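PDB 3Q48: chaperone CupB2 from Pseudomonas aeruginosa, which probably acts as a periplasmic folding chaperone for fimbrial subunits, as members of the pilus chaperone family do. Local coordinates for residues P182-F187 against K203-P208; E111-L116 against K141-P146. All coordinates share one frame; numbering follows the deposited sequence.

Contact 1 of 2, residues P182-F187 against K203-P208; sequences PYYVSF and KGMVAP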
loop_
_atom_site.group_PDB
_atom_site.type_symbol
_atom_site.label_atom_id
_atom_site.label_comp_id
_atom_site.label_asym_id
_atom_site.label_seq_id
_atom_site.Cartn_x
_atom_site.Cartn_y
_atom_site.Cartn_z
ATOM N N PRO A 182 -0.806 8.514 12.605
ATOM C CA PRO A 182 -2.038 8.340 11.790
ATOM C C PRO A 182 -1.884 7.618 10.460
ATOM O O PRO A 182 -2.884 7.448 9.753
ATOM C CB PRO A 182 -2.603 9.790 11.621
ATOM C CG PRO A 182 -1.460 10.747 11.975
ATOM C CD PRO A 182 -0.404 9.936 12.767
ATOM N N TYR A 183 -0.669 7.135 10.135
ATOM C CA TYR A 183 -0.310 6.658 8.788
ATOM C C TYR A 183 -0.091 5.172 8.772
ATOM O O TYR A 183 0.415 4.604 9.725
ATOM C CB TYR A 183 0.981 7.308 8.328
ATOM C CG TYR A 183 0.974 8.787 8.435
ATOM C CD1 TYR A 183 0.430 9.571 7.411
ATOM C CD2 TYR A 183 1.505 9.426 9.567
ATOM C CE1 TYR A 183 0.390 10.987 7.502
ATOM C CE2 TYR A 183 1.446 10.807 9.681
ATOM C CZ TYR A 183 0.898 11.576 8.647
ATOM O OH TYR A 183 0.879 12.950 8.781
ATOM N N TYR A 184 -0.429 4.531 7.667
ATOM C CA TYR A 184 0.043 3.173 7.459
ATOM C C TYR A 184 1.551 3.262 7.307
ATOM O O TYR A 184 2.092 4.291 6.827
ATOM C CB TYR A 184 -0.632 2.540 6.211
ATOM C CG TYR A 184 -2.099 2.188 6.488
ATOM C CD1 TYR A 184 -2.458 0.912 6.910
ATOM C CD2 TYR A 184 -3.106 3.157 6.382
ATOM C CE1 TYR A 184 -3.811 0.612 7.215
ATOM C CE2 TYR A 184 -4.421 2.877 6.664
ATOM C CZ TYR A 184 -4.772 1.608 7.092
ATOM O OH TYR A 184 -6.083 1.334 7.410
ATOM N N VAL A 185 2.252 2.225 7.743
ATOM C CA VAL A 185 3.665 2.157 7.480
ATOM C C VAL A 185 3.868 0.818 6.865
ATOM O O VAL A 185 3.533 -0.178 7.467
ATOM C CB VAL A 185 4.472 2.340 8.794
ATOM C CG1 VAL A 185 6.084 2.088 8.572
ATOM C CG2 VAL A 185 4.174 3.717 9.375
ATOM N N SER A 186 4.362 0.782 5.642
ATOM C CA SER A 186 4.606 -0.490 4.938
ATOM C C SER A 186 6.071 -0.866 4.994
ATOM O O SER A 186 6.925 -0.049 4.646
ATOM C CB SER A 186 4.174 -0.379 3.466
ATOM O OG SER A 186 2.800 -0.049 3.432
ATOM N N PHE A 187 6.349 -2.084 5.428
ATOM C CA PHE A 187 7.714 -2.581 5.534
ATOM C C PHE A 187 8.081 -3.488 4.363
ATOM O O PHE A 187 7.370 -4.485 4.125
ATOM C CB PHE A 187 7.900 -3.412 6.810
ATOM C CG PHE A 187 7.506 -2.707 8.066
ATOM C CD1 PHE A 187 8.402 -1.869 8.722
ATOM C CD2 PHE A 187 6.248 -2.937 8.641
ATOM C CE1 PHE A 187 8.024 -1.214 9.900
ATOM C CE2 PHE A 187 5.872 -2.298 9.832
ATOM C CZ PHE A 187 6.757 -1.441 10.459
ATOM N N LYS A 203 8.044 -9.049 6.152
ATOM C CA LYS A 203 7.591 -7.752 5.726
ATOM C C LYS A 203 6.141 -7.599 6.173
ATOM O O LYS A 203 5.602 -8.465 6.870
ATOM C CB LYS A 203 7.701 -7.632 4.200
ATOM C CG LYS A 203 6.942 -8.703 3.406
ATOM C CD LYS A 203 7.704 -8.985 2.104
ATOM C CE LYS A 203 6.771 -9.286 0.933
ATOM N NZ LYS A 203 5.826 -8.133 0.704
ATOM N N GLY A 204 5.502 -6.514 5.776
ATOM C CA GLY A 204 4.126 -6.314 6.163
ATOM C C GLY A 204 3.808 -4.850 6.301
ATOM O O GLY A 204 4.502 -3.978 5.752
ATOM N N MET A 205 2.748 -4.574 7.027
ATOM C CA MET A 205 2.241 -3.229 7.123
ATOM C C MET A 205 1.583 -3.131 8.473
ATOM O O MET A 205 0.899 -4.073 8.908
ATOM C CB MET A 205 1.180 -2.983 6.047
ATOM C CG MET A 205 0.721 -1.581 6.022
ATOM S SD MET A 205 -0.323 -1.099 4.634
ATOM C CE MET A 205 -1.665 -2.315 4.690
ATOM N N VAL A 206 1.790 -1.988 9.113
ATOM C CA VAL A 206 1.170 -1.702 10.361
ATOM C C VAL A 206 0.270 -0.477 10.107
ATOM O O VAL A 206 0.647 0.512 9.453
ATOM C CB VAL A 206 2.228 -1.507 11.514
ATOM C CG1 VAL A 206 3.058 -0.203 11.333
ATOM C CG2 VAL A 206 1.559 -1.539 12.899
ATOM N N ALA A 207 -0.949 -0.612 10.603
ATOM C CA ALA A 207 -2.040 0.340 10.421
ATOM C C ALA A 207 -1.873 1.446 11.462
ATOM O O ALA A 207 -1.267 1.195 12.542
ATOM C CB ALA A 207 -3.378 -0.404 10.633
ATOM N N PRO A 208 -2.413 2.650 11.169
ATOM C CA PRO A 208 -2.352 3.743 12.147
ATOM C C PRO A 208 -2.864 3.297 13.551
ATOM O O PRO A 208 -3.807 2.521 13.659
ATOM C CB PRO A 208 -3.315 4.808 11.584
ATOM C CG PRO A 208 -3.610 4.396 10.163
ATOM C CD PRO A 208 -3.415 2.899 10.109
#
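A beta hairpin of the C-terminal Ig-like domain joins strands 185-194 and 197-206; at the end away from its turn, Tyr184 just before one strand meets Pro208 just after the other. Pro208 lays its CD methylene over one face of the Tyr184 ring, 3.5 Å from the centroid and 8° off the ring normal: a CH-pi contact well suited to proline, whose CD hydrogens are probably somewhat polarised by the neighbouring amide nitrogen. Tyr184 CG stands anti to its own carbonyl carbon (chi1 -73°), which swings the ring across to the other arm. There CE1 also touches Ala207 CB at 3.6 Å, the small methyl fitting beside the ring. Met205 approaches obliquely, its SD 3.7 Å from Tyr184 CD1, in a Met-aromatic contact; an extended chain as far as SD suits this reach, and the same sulfur packs against Ser186 OG.

The backbones pair antiparallel. Val185 and Val206 form a hydrogen-bonded pair, with Val185 N to Val206 O at 2.9 Å and a return bond from Val206 N to Val185 O. Beyond the non-hydrogen-bonded pair Ser186-Met205, Phe187 and Gly204 form the next, its bond from Phe187 N to Gly204 O being 2.7 Å long. On the face carrying the valines, Phe187 CE2 rests 3.8 Å from Val206 CG1, beta-branched and aromatic groups together making an apolar surface that Val232 of strand 227-233 covers in part. Gly204 has phi 149°, a conformation in which a CB would press on the preceding carbonyl oxygen, and its own carbonyl oxygen lies at the edge of the Phe187 ring.

Contact 2 of 2, residues E111-L116 against K141-P146; sequences ESLFWL and KLFFRP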
loop_
_atom_site.group_PDB
_atom_site.type_symbol
_atom_site.label_atom_id
_atom_site.label_comp_id
_atom_site.label_asym_id
_atom_site.label_seq_id
_atom_site.Cartn_x
_atom_site.Cartn_y
_atom_site.Cartn_z
ATOM N N GLU A 111 -5.287 7.968 7.971
ATOM C CA GLU A 111 -5.396 7.447 6.618
ATOM C C GLU A 111 -6.442 6.335 6.611
ATOM O O GLU A 111 -6.637 5.616 7.618
ATOM C CB GLU A 111 -4.024 6.905 6.179
ATOM C CG GLU A 111 -3.161 7.967 5.544
ATOM C CD GLU A 111 -1.781 7.463 5.070
ATOM O OE1 GLU A 111 -1.276 6.383 5.545
ATOM O OE2 GLU A 111 -1.199 8.182 4.226
ATOM N N SER A 112 -7.123 6.211 5.480
ATOM C CA SER A 112 -7.902 4.985 5.163
ATOM C C SER A 112 -7.269 4.177 4.024
ATOM O O SER A 112 -6.653 4.728 3.096
ATOM C CB SER A 112 -9.336 5.319 4.853
ATOM O OG SER A 112 -9.970 5.736 6.053
ATOM N N LEU A 113 -7.404 2.860 4.157
ATOM C CA LEU A 113 -6.812 1.911 3.229
ATOM C C LEU A 113 -7.846 1.221 2.314
ATOM O O LEU A 113 -8.800 0.601 2.796
ATOM C CB LEU A 113 -6.063 0.888 4.027
ATOM C CG LEU A 113 -5.446 -0.216 3.193
ATOM C CD1 LEU A 113 -4.353 0.274 2.197
ATOM C CD2 LEU A 113 -4.971 -1.246 4.232
ATOM N N PHE A 114 -7.651 1.390 1.003
ATOM C CA PHE A 114 -8.417 0.723 -0.050
ATOM C C PHE A 114 -7.479 -0.009 -1.025
ATOM O O PHE A 114 -6.233 0.112 -0.944
ATOM C CB PHE A 114 -9.290 1.732 -0.773
ATOM C CG PHE A 114 -10.384 2.319 0.106
ATOM C CD1 PHE A 114 -11.631 1.705 0.188
ATOM C CD2 PHE A 114 -10.150 3.447 0.874
ATOM C CE1 PHE A 114 -12.650 2.220 1.000
ATOM C CE2 PHE A 114 -11.188 3.986 1.729
ATOM C CZ PHE A 114 -12.429 3.369 1.765
ATOM N N TRP A 115 -8.041 -0.795 -1.930
ATOM C CA TRP A 115 -7.189 -1.589 -2.790
ATOM C C TRP A 115 -7.622 -1.383 -4.214
ATOM O O TRP A 115 -8.803 -1.466 -4.520
ATOM C CB TRP A 115 -7.248 -3.070 -2.405
ATOM C CG TRP A 115 -6.719 -3.383 -1.007
ATOM C CD1 TRP A 115 -7.414 -3.298 0.212
ATOM C CD2 TRP A 115 -5.384 -3.788 -0.675
ATOM N NE1 TRP A 115 -6.586 -3.691 1.232
ATOM C CE2 TRP A 115 -5.341 -3.987 0.719
ATOM C CE3 TRP A 115 -4.239 -4.055 -1.432
ATOM C CZ2 TRP A 115 -4.173 -4.398 1.378
ATOM C CZ3 TRP A 115 -3.094 -4.506 -0.781
ATOM C CH2 TRP A 115 -3.076 -4.670 0.609
ATOM N N LEU A 116 -6.674 -1.044 -5.076
ATOM C CA LEU A 116 -6.945 -0.974 -6.502
ATOM C C LEU A 116 -6.573 -2.302 -7.098
ATOM O O LEU A 116 -5.473 -2.821 -6.827
ATOM C CB LEU A 116 -6.134 0.124 -7.163
ATOM C CG LEU A 116 -6.237 0.312 -8.660
ATOM C CD1 LEU A 116 -7.660 0.565 -9.157
ATOM C CD2 LEU A 116 -5.315 1.475 -9.003
ATOM N N LYS A 141 -2.152 -0.816 -3.012
ATOM C CA LYS A 141 -2.708 -0.133 -1.891
ATOM C C LYS A 141 -3.162 1.228 -2.338
ATOM O O LYS A 141 -2.429 1.924 -3.076
ATOM C CB LYS A 141 -1.667 0.012 -0.790
ATOM C CG LYS A 141 -1.379 -1.260 -0.116
ATOM C CD LYS A 141 -0.128 -1.154 0.757
ATOM C CE LYS A 141 0.295 -2.612 1.102
ATOM N NZ LYS A 141 1.582 -2.716 1.849
ATOM N N LEU A 142 -4.351 1.624 -1.878
ATOM C CA LEU A 142 -4.806 3.013 -2.025
ATOM C C LEU A 142 -4.951 3.668 -0.636
ATOM O O LEU A 142 -5.693 3.206 0.225
ATOM C CB LEU A 142 -6.102 3.073 -2.829
ATOM C CG LEU A 142 -6.559 4.366 -3.556
ATOM C CD1 LEU A 142 -7.744 4.055 -4.438
ATOM C CD2 LEU A 142 -6.988 5.448 -2.617
ATOM N N PHE A 143 -4.195 4.718 -0.401
ATOM C CA PHE A 143 -4.238 5.449 0.853
ATOM C C PHE A 143 -5.048 6.755 0.720
ATOM O O PHE A 143 -4.631 7.721 0.077
ATOM C CB PHE A 143 -2.817 5.769 1.367
ATOM C CG PHE A 143 -1.927 4.554 1.527
ATOM C CD1 PHE A 143 -2.100 3.673 2.586
ATOM C CD2 PHE A 143 -0.892 4.321 0.628
ATOM C CE1 PHE A 143 -1.253 2.541 2.736
ATOM C CE2 PHE A 143 -0.033 3.214 0.763
ATOM C CZ PHE A 143 -0.196 2.341 1.805
ATOM N N PHE A 144 -6.223 6.783 1.333
ATOM C CA PHE A 144 -6.941 8.047 1.423
ATOM C C PHE A 144 -6.353 8.799 2.590
ATOM O O PHE A 144 -6.338 8.270 3.723
ATOM C CB PHE A 144 -8.392 7.838 1.709
ATOM C CG PHE A 144 -9.139 9.085 1.757
ATOM C CD1 PHE A 144 -9.508 9.725 0.562
ATOM C CD2 PHE A 144 -9.459 9.664 2.987
ATOM C CE1 PHE A 144 -10.248 10.936 0.574
ATOM C CE2 PHE A 144 -10.185 10.915 3.034
ATOM C CZ PHE A 144 -10.576 11.547 1.817
ATOM N N ARG A 145 -5.877 10.020 2.305
ATOM C CA ARG A 145 -5.145 10.803 3.270
ATOM C C ARG A 145 -5.787 12.188 3.557
ATOM O O ARG A 145 -5.725 13.110 2.706
ATOM C CB ARG A 145 -3.699 10.937 2.830
ATOM C CG ARG A 145 -2.817 11.599 3.841
ATOM C CD ARG A 145 -1.415 11.657 3.293
ATOM N NE ARG A 145 -0.815 10.322 3.207
ATOM C CZ ARG A 145 0.287 10.038 2.505
ATOM N NH1 ARG A 145 0.906 11.008 1.805
ATOM N NH2 ARG A 145 0.775 8.791 2.525
ATOM N N PRO A 146 -6.409 12.331 4.744
ATOM C CA PRO A 146 -6.930 13.652 5.112
ATOM C C PRO A 146 -5.831 14.750 5.045
ATOM O O PRO A 146 -4.625 14.507 5.408
ATOM C CB PRO A 146 -7.439 13.465 6.564
ATOM C CG PRO A 146 -7.805 11.995 6.660
ATOM C CD PRO A 146 -6.748 11.275 5.726
#
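Glu111 and Arg145 meet because their side chains run side by side in the same direction: Glu111 CG lies anti to its carbonyl carbon and the chain beyond is extended, whereas Arg145 starts with CG anti to its backbone N and bends at chi3 (-69°). The bend turns the guanidinium edge to the carboxylate, the two planes being 19° apart. A single oxygen, Glu111 OE2, takes both donors of the salt bridge; Arg145 NH2 lies 2.7 Å from OE2, while the NE distance is too short to be taken literally. Arginine suits the buried carboxylate, meeting it through NE and NH2 while NH1 makes a salt bridge with Asp235 OD2; Glu111 OE1 accepts a hydrogen bond from Tyr184 N.

The salt bridge closes one end of an antiparallel pairing between neighbouring strands 112-121 and 136-145, in the Ig-like sheet of the PapD-type N-terminal domain. Ser112 pairs with Phe144 through two backbone bonds, Phe144 N to Ser112 O being 2.7 Å. Phe114 pairs likewise with Leu142, and Phe114 N reaches Leu142 O at 2.8 Å with an N-H...O angle of 177°. Phe114, Leu142 and Phe144 lie on one face as bulky apolar groups, with Ile64 packed against the first two. On the other face Leu113 and Phe143 lie side by side, Leu113 CD1 meeting the ring obliquely, 3.9 Å from Phe143 CE1. The aliphatic part of Lys141 runs beside Trp115, with CG over a face of the six-membered ring and 3.7 Å from CZ3; lysine offers methylenes to the indole while carrying NZ to a weak hydrogen bond with Ser186 OG.

How the contacts relate
Contact 1 and contact 2 belong to different domains, yet their centres are about 12 Å apart, and they touch directly. Glu111 joins the two: its OE1 is 2.9 Å from Tyr184 N and its backbone N is 3.0 Å from Pro182 O, both probable hydrogen bonds. Thus one carboxylate serves both contacts, OE2 facing Arg145 in contact 2 and OE1 facing the start of segment 182-187. A second, weaker meeting has Lys141 NZ 3.3 Å from Ser186 OG. Beside these polar links Leu113 packs against both Tyr184 and Met205, and Lys141 also touches Met205, giving the junction of the two Ig-like domains a mixed polar and apolar character.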